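Local coordinates for protein agglutinin alpha chain (PDB 4R6R) that is a galactose-specific lectin of the jacalin family that binds the T-antigen disaccharide Gal-beta1,3-GalNAc and selectively recognises human IgA1, at residues P61-M66 / T88-Y93. Residues are numbered along the deposited sequence; the frame is centred on the assembly and turned at random.
Sequences PSEYIM and TNKKTY
E63 reaches across to T88 and Y93 and gives a compact example of how one buried carboxylate oxygen can tie a loop to a beta-hairpin turn. With CG anti to the backbone N (chi1 -177°) and the chain extended beyond it, the glutamate presents OE2 to two hydroxyls. T88 OG1 donates to the anti lone pair of E63 OE2 at 2.7 Å, while Y93 OH, meeting the carboxylate tip to tip, donates from the syn side to the same E63 OE2, also at 2.7 Å. The threonine hydroxyl does double work: OG1 also accepts from the backbone N of K90 and of K91, an ST turn and ST motif that shape the bend. These two amides probably polarise the hydroxyl and strengthen its hold on the carboxylate.

N89 supplies a second clasp. Its ND2 gives a nearly straight bond to S62 O (2.8 Å, 167°), and its OD1 receives Y64 N at 2.9 Å, the donor lying above the carbonyl plane; the backbone N of N89 completes the set by donating to Y64 O at 3.2 Å. The amide also stacks over the rim of the Y64 ring, with N89 CG 3.8 Å above its plane. M66 crosses the N89 side chain at about a right angle, its SD packed closely on N89 CA at 3.5 Å.

Contacts slacken toward the surface, where the exposed K90 touches E63 CG and CB with its CG and its NZ ends 3.9 Å from S62 OG without a bond.

The other carboxylate oxygen, E63 OE1, accepts from the backbone N of D59, and L58 packs against E63, T88 and Y93. I65 and T88 form a non-hydrogen-bonded antiparallel pair at the end of the two inner strands, 65-75 and 78-88, of a four-stranded antiparallel sheet, one face of the beta-prism fold of jacalin, beside the turn leading into strand 92-97.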
ATOM      1  N   PRO A  61      16.759 -11.504  -5.221  1.00 20.07           N
ATOM      2  CA  PRO A  61      15.656 -10.611  -5.560  1.00 19.04           C
ATOM      3  C   PRO A  61      15.719  -9.915  -6.899  1.00 19.26           C
ATOM      4  O   PRO A  61      14.812  -9.158  -7.249  1.00 19.93           O
ATOM      5  CB  PRO A  61      15.730  -9.554  -4.432  1.00 21.05           C
ATOM      6  CG  PRO A  61      17.244  -9.396  -4.311  1.00 20.91           C
ATOM      7  CD  PRO A  61      17.768 -10.819  -4.358  1.00 23.15           C
ATOM      8  N   SER A  62      16.740 -10.180  -7.715  1.00 18.39           N
ATOM      9  CA  SER A  62      16.790  -9.442  -8.979  1.00 20.25           C
ATOM     10  C   SER A  62      15.821  -9.950 -10.026  1.00 19.74           C
ATOM     11  O   SER A  62      15.398  -9.185 -10.919  1.00 20.85           O
ATOM     12  CB  SER A  62      18.232  -9.447  -9.528  1.00 22.14           C
ATOM     13  OG  SER A  62      18.609 -10.720  -9.957  1.00 23.92           O
ATOM     14  N   GLU A  63      15.469 -11.236  -9.889  1.00 18.20           N
ATOM     15  CA  GLU A  63      14.482 -11.893 -10.797  1.00 17.13           C
ATOM     16  C   GLU A  63      13.096 -11.982 -10.149  1.00 16.30           C
ATOM     17  O   GLU A  63      13.033 -12.416  -9.019  1.00 17.42           O
ATOM     18  CB  GLU A  63      14.930 -13.303 -11.221  1.00 17.83           C
ATOM     19  CG  GLU A  63      13.957 -13.955 -12.212  1.00 18.11           C
ATOM     20  CD  GLU A  63      14.370 -15.311 -12.727  1.00 17.64           C
ATOM     21  OE1 GLU A  63      15.257 -15.939 -12.126  1.00 18.87           O
ATOM     22  OE2 GLU A  63      13.788 -15.755 -13.752  1.00 18.45           O
ATOM     23  N   TYR A  64      12.046 -11.532 -10.844  1.00 14.78           N
ATOM     24  CA  TYR A  64      10.713 -11.590 -10.279  1.00 14.85           C
ATOM     25  C   TYR A  64       9.726 -11.765 -11.414  1.00 14.89           C
ATOM     26  O   TYR A  64       9.938 -11.376 -12.557  1.00 15.48           O
ATOM     27  CB  TYR A  64      10.389 -10.287  -9.477  1.00 15.25           C
ATOM     28  CG  TYR A  64      10.567  -9.035 -10.291  1.00 17.69           C
ATOM     29  CD1 TYR A  64       9.549  -8.542 -11.080  1.00 20.83           C
ATOM     30  CD2 TYR A  64      11.827  -8.398 -10.339  1.00 20.87           C
ATOM     31  CE1 TYR A  64       9.731  -7.401 -11.868  1.00 23.42           C
ATOM     32  CE2 TYR A  64      12.011  -7.274 -11.121  1.00 22.86           C
ATOM     33  CZ  TYR A  64      10.988  -6.815 -11.891  1.00 24.43           C
ATOM     34  OH  TYR A  64      11.174  -5.684 -12.657  1.00 31.34           O
ATOM     35  N   ILE A  65       8.580 -12.345 -11.044  1.00 13.51           N
ATOM     36  CA  ILE A  65       7.477 -12.627 -12.013  1.00 14.03           C
ATOM     37  C   ILE A  65       6.827 -11.302 -12.482  1.00 13.03           C
ATOM     38  O   ILE A  65       6.486 -10.466 -11.663  1.00 13.61           O
ATOM     39  CB  ILE A  65       6.446 -13.587 -11.415  1.00 15.43           C
ATOM     40  CG1 ILE A  65       7.116 -14.943 -11.166  1.00 14.65           C
ATOM     41  CG2 ILE A  65       5.225 -13.725 -12.350  1.00 15.57           C
ATOM     42  CD1 ILE A  65       6.345 -15.795 -10.138  1.00 15.50           C
ATOM     43  N   MET A  66       6.698 -11.195 -13.796  1.00 13.54           N
ATOM     44  CA  MET A  66       6.028 -10.069 -14.473  1.00 15.72           C
ATOM     45  C   MET A  66       4.676 -10.434 -15.056  1.00 16.28           C
ATOM     46  O   MET A  66       3.838  -9.590 -15.322  1.00 15.45           O
ATOM     47  CB  MET A  66       6.966  -9.460 -15.552  1.00 19.82           C
ATOM     48  CG  MET A  66       8.218  -8.835 -14.942  1.00 23.48           C
ATOM     49  SD  MET A  66       9.273  -8.151 -16.281  1.00 31.45           S
ATOM     50  CE  MET A  66       8.357  -6.696 -16.892  1.00 32.18           C
ATOM     51  N   THR A  88       9.218 -13.955 -16.138  1.00 15.75           N
ATOM     52  CA  THR A  88       9.902 -13.031 -15.231  1.00 15.50           C
ATOM     53  C   THR A  88      10.632 -12.028 -16.086  1.00 16.49           C
ATOM     54  O   THR A  88      10.548 -12.062 -17.339  1.00 19.75           O
ATOM     55  CB  THR A  88      10.953 -13.695 -14.301  1.00 15.95           C
ATOM     56  OG1 THR A  88      12.040 -14.224 -15.057  1.00 15.50           O
ATOM     57  CG2 THR A  88      10.398 -14.936 -13.596  1.00 15.84           C
ATOM     58  N   ASN A  89      11.309 -11.110 -15.393  1.00 17.19           N
ATOM     59  CA  ASN A  89      12.156 -10.116 -16.084  1.00 19.38           C
ATOM     60  C   ASN A  89      13.341 -10.753 -16.762  1.00 21.98           C
ATOM     61  O   ASN A  89      14.031 -10.077 -17.542  1.00 25.66           O
ATOM     62  CB  ASN A  89      12.572  -8.977 -15.145  1.00 20.15           C
ATOM     63  CG  ASN A  89      13.293  -9.472 -13.909  1.00 21.07           C
ATOM     64  OD1 ASN A  89      13.018 -10.557 -13.380  1.00 18.54           O
ATOM     65  ND2 ASN A  89      14.209  -8.687 -13.437  1.00 21.18           N
ATOM     66  N   LYS A  90      13.629 -12.020 -16.492  1.00 22.10           N
ATOM     67  CA  LYS A  90      14.798 -12.690 -17.054  1.00 22.45           C
ATOM     68  C   LYS A  90      14.456 -13.753 -18.073  1.00 26.19           C
ATOM     69  O   LYS A  90      15.170 -13.934 -19.041  1.00 24.53           O
ATOM     70  CB  LYS A  90      15.652 -13.273 -15.916  1.00 24.13           C
ATOM     71  CG  LYS A  90      16.105 -12.236 -14.880  1.00 27.37           C
ATOM     72  CD  LYS A  90      16.877 -11.054 -15.470  1.00 31.27           C
ATOM     73  CE  LYS A  90      17.185  -9.997 -14.416  1.00 34.82           C
ATOM     74  NZ  LYS A  90      18.524 -10.205 -13.799  1.00 40.02           N
ATOM     75  N   LYS A  91      13.375 -14.502 -17.877  1.00 21.14           N
ATOM     76  CA  LYS A  91      13.013 -15.550 -18.836  1.00 22.94           C
ATOM     77  C   LYS A  91      11.614 -16.086 -18.608  1.00 20.90           C
ATOM     78  O   LYS A  91      10.923 -15.592 -17.709  1.00 18.58           O
ATOM     79  CB  LYS A  91      14.019 -16.678 -18.804  1.00 28.02           C
ATOM     80  CG  LYS A  91      13.902 -17.463 -17.525  1.00 27.76           C
ATOM     81  CD  LYS A  91      15.012 -18.516 -17.428  1.00 32.37           C
ATOM     82  CE  LYS A  91      14.638 -19.737 -18.252  1.00 37.71           C
ATOM     83  NZ  LYS A  91      15.843 -20.316 -18.907  1.00 43.94           N
ATOM     84  N   THR A  92      11.182 -17.042 -19.409  1.00 19.98           N
ATOM     85  CA  THR A  92       9.798 -17.573 -19.362  1.00 19.24           C
ATOM     86  C   THR A  92       9.965 -19.006 -18.949  1.00 19.58           C
ATOM     87  O   THR A  92      10.859 -19.722 -19.476  1.00 20.96           O
ATOM     88  CB  THR A  92       9.098 -17.460 -20.733  1.00 18.61           C
ATOM     89  OG1 THR A  92       8.995 -16.044 -21.034  1.00 22.19           O
ATOM     90  CG2 THR A  92       7.674 -18.090 -20.709  1.00 21.77           C
ATOM     91  N   TYR A  93       9.094 -19.437 -18.001  1.00 16.72           N
ATOM     92  CA  TYR A  93       9.044 -20.808 -17.509  1.00 16.28           C
ATOM     93  C   TYR A  93       7.680 -21.346 -17.875  1.00 15.52           C
ATOM     94  O   TYR A  93       6.616 -20.827 -17.407  1.00 15.45           O
ATOM     95  CB  TYR A  93       9.145 -20.790 -15.972  1.00 17.79           C
ATOM     96  CG  TYR A  93      10.441 -20.186 -15.477  1.00 16.54           C
ATOM     97  CD1 TYR A  93      10.550 -18.813 -15.203  1.00 16.24           C
ATOM     98  CD2 TYR A  93      11.555 -20.973 -15.243  1.00 17.76           C
ATOM     99  CE1 TYR A  93      11.735 -18.245 -14.736  1.00 18.53           C
ATOM    100  CE2 TYR A  93      12.750 -20.401 -14.808  1.00 18.05           C
ATOM    101  CZ  TYR A  93      12.813 -19.037 -14.512  1.00 16.77           C
ATOM    102  OH  TYR A  93      13.971 -18.422 -14.094  1.00 20.09           O
TER